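Side-chain contact in oxalate oxidase 1 (Hordeum vulgare, PDB 1FI2), which oxidises oxalate with molecular oxygen to carbon dioxide and hydrogen peroxide at a manganese site, and also has superoxide dismutase activity: residues Pro172-Pro175 against Thr176-Thr180. Sequence-based numbering, arbitrary orientation.
Sequences PPIP and TPVLT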
ATOM      1  N   PRO A 172     -29.300  -1.425 -17.456  1.00  5.97           N
ATOM      2  CA  PRO A 172     -30.527  -2.196 -17.510  1.00  6.18           C
ATOM      3  C   PRO A 172     -30.349  -3.609 -16.982  1.00  5.88           C
ATOM      4  O   PRO A 172     -29.249  -3.985 -16.579  1.00  5.84           O
ATOM      5  CB  PRO A 172     -30.786  -2.271 -19.019  1.00  6.50           C
ATOM      6  CG  PRO A 172     -29.418  -2.384 -19.602  1.00  6.33           C
ATOM      7  CD  PRO A 172     -28.540  -1.523 -18.737  1.00  6.08           C
ATOM      8  N   PRO A 173     -31.430  -4.317 -16.682  1.00  5.76           N
ATOM      9  CA  PRO A 173     -31.354  -5.613 -16.038  1.00  5.71           C
ATOM     10  C   PRO A 173     -30.567  -6.658 -16.814  1.00  5.65           C
ATOM     11  O   PRO A 173     -30.492  -6.631 -18.046  1.00  6.17           O
ATOM     12  CB  PRO A 173     -32.813  -6.049 -15.908  1.00  5.73           C
ATOM     13  CG  PRO A 173     -33.624  -4.810 -16.055  1.00  5.92           C
ATOM     14  CD  PRO A 173     -32.828  -3.908 -16.967  1.00  5.86           C
ATOM     15  N   ILE A 174     -29.967  -7.599 -16.091  1.00  5.58           N
ATOM     16  CA  ILE A 174     -29.217  -8.696 -16.712  1.00  5.68           C
ATOM     17  C   ILE A 174     -30.242  -9.480 -17.531  1.00  5.95           C
ATOM     18  O   ILE A 174     -31.352  -9.733 -17.045  1.00  6.23           O
ATOM     19  CB  ILE A 174     -28.589  -9.600 -15.639  1.00  5.28           C
ATOM     20  CG1 ILE A 174     -27.605  -8.815 -14.764  1.00  5.31           C
ATOM     21  CG2 ILE A 174     -27.896 -10.802 -16.266  1.00  5.75           C
ATOM     22  CD1 ILE A 174     -27.154  -9.533 -13.504  1.00  5.01           C
ATOM     23  N   PRO A 175     -29.922  -9.829 -18.766  1.00  6.25           N
ATOM     24  CA  PRO A 175     -30.858 -10.557 -19.612  1.00  6.41           C
ATOM     25  C   PRO A 175     -31.405 -11.777 -18.894  1.00  6.34           C
ATOM     26  O   PRO A 175     -30.656 -12.546 -18.295  1.00  6.51           O
ATOM     27  CB  PRO A 175     -30.043 -10.910 -20.847  1.00  6.40           C
ATOM     28  CG  PRO A 175     -28.970  -9.872 -20.900  1.00  6.79           C
ATOM     29  CD  PRO A 175     -28.642  -9.560 -19.456  1.00  6.28           C
ATOM     30  N   THR A 176     -32.677 -12.097 -19.128  1.00  6.94           N
ATOM     31  CA  THR A 176     -33.296 -13.279 -18.528  1.00  7.81           C
ATOM     32  C   THR A 176     -32.587 -14.573 -18.849  1.00  7.74           C
ATOM     33  O   THR A 176     -32.294 -15.356 -17.935  1.00  7.44           O
ATOM     34  CB  THR A 176     -34.807 -13.325 -18.813  1.00  8.44           C
ATOM     35  OG1 THR A 176     -35.410 -12.236 -18.091  1.00  8.58           O
ATOM     36  CG2 THR A 176     -35.444 -14.626 -18.355  1.00  8.46           C
ATOM     37  N   PRO A 177     -32.250 -14.858 -20.100  1.00  7.57           N
ATOM     38  CA  PRO A 177     -31.546 -16.070 -20.481  1.00  7.32           C
ATOM     39  C   PRO A 177     -30.212 -16.247 -19.777  1.00  7.13           C
ATOM     40  O   PRO A 177     -29.751 -17.375 -19.553  1.00  7.07           O
ATOM     41  CB  PRO A 177     -31.384 -15.947 -21.995  1.00  7.55           C
ATOM     42  CG  PRO A 177     -32.478 -15.019 -22.412  1.00  7.62           C
ATOM     43  CD  PRO A 177     -32.555 -14.013 -21.286  1.00  7.73           C
ATOM     44  N   VAL A 178     -29.505 -15.161 -19.448  1.00  6.20           N
ATOM     45  CA  VAL A 178     -28.274 -15.255 -18.670  1.00  6.21           C
ATOM     46  C   VAL A 178     -28.620 -15.747 -17.262  1.00  5.83           C
ATOM     47  O   VAL A 178     -27.968 -16.641 -16.722  1.00  6.49           O
ATOM     48  CB  VAL A 178     -27.518 -13.920 -18.577  1.00  6.03           C
ATOM     49  CG1 VAL A 178     -26.329 -14.009 -17.623  1.00  6.56           C
ATOM     50  CG2 VAL A 178     -27.033 -13.473 -19.951  1.00  6.21           C
ATOM     51  N   LEU A 179     -29.664 -15.160 -16.682  1.00  5.84           N
ATOM     52  CA  LEU A 179     -30.102 -15.525 -15.344  1.00  6.22           C
ATOM     53  C   LEU A 179     -30.748 -16.897 -15.257  1.00  6.89           C
ATOM     54  O   LEU A 179     -30.655 -17.469 -14.167  1.00  7.23           O
ATOM     55  CB  LEU A 179     -31.048 -14.465 -14.771  1.00  5.78           C
ATOM     56  CG  LEU A 179     -30.415 -13.116 -14.415  1.00  5.64           C
ATOM     57  CD1 LEU A 179     -31.497 -12.134 -13.995  1.00  6.14           C
ATOM     58  CD2 LEU A 179     -29.374 -13.270 -13.315  1.00  5.70           C
ATOM     59  N   THR A 180     -31.373 -17.433 -16.301  1.00  6.80           N
ATOM     60  CA  THR A 180     -31.952 -18.770 -16.211  1.00  6.85           C
ATOM     61  C   THR A 180     -30.862 -19.839 -16.229  1.00  6.91           C
ATOM     62  O   THR A 180     -30.985 -20.870 -15.567  1.00  7.18           O
ATOM     63  CB  THR A 180     -32.988 -19.080 -17.303  1.00  7.01           C
ATOM     64  OG1 THR A 180     -32.381 -18.952 -18.594  1.00  7.58           O
ATOM     65  CG2 THR A 180     -34.182 -18.142 -17.217  1.00  7.45           C
TER
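The carbonyl oxygen of Pro175 accepts two amides of the first helical turn, one of them weakly. Leu179 N donates to Pro175 O at 3.2 Å, with an N-H...O angle of 162° and the donor lying in the carbonyl plane; Val178 N also reaches Pro175 O, at 3.1 Å, but its hydrogen points well off the oxygen and the bond is weak. Pro177 N lies near the same oxygen but has no hydrogen to give; its ring CD packs against the carbonyl carbon of Pro175. Pro175 is thus the N-cap residue of helix 176-183, closing its first turn through the backbone. Among the side chains, Ile174 reaches over the first turn with its CG2 methyl. Its chi1 of -61° sets CG1 beside the backbone N and anti to the carbonyl carbon, which leaves CG2 anti to the N and turned to the helix. There Ile174 CG2 meets Val178 CG1 at 3.8 Å and Leu179 CG at 3.9 Å, crossing each side chain at about a right angle. Leu179 CD1 also lies 3.9 Å from Ile174 O. The ring of Pro175 runs side by side with Val178, Pro175 CB to Val178 CG2 4.1 Å, both side chains pointing the same way. Helix 176-183 belongs to the C-terminal helical part that follows the beta-jellyroll of this cupin, and its two sides have different neighbours. Beyond Ile174, Leu179 packs on Leu167 and Phe168 of helix 163-169 and on Val190 of helix 187-196, whereas Ile174 and Val178 together pack on Phe138 of a second subunit of the hexamer. Lys194 NZ bonds to both Ile174 O and Thr176 OG1, tying the residues on either side of the cap to helix 187-196, and Glu191 OE2 is a further partner of that threonine hydroxyl.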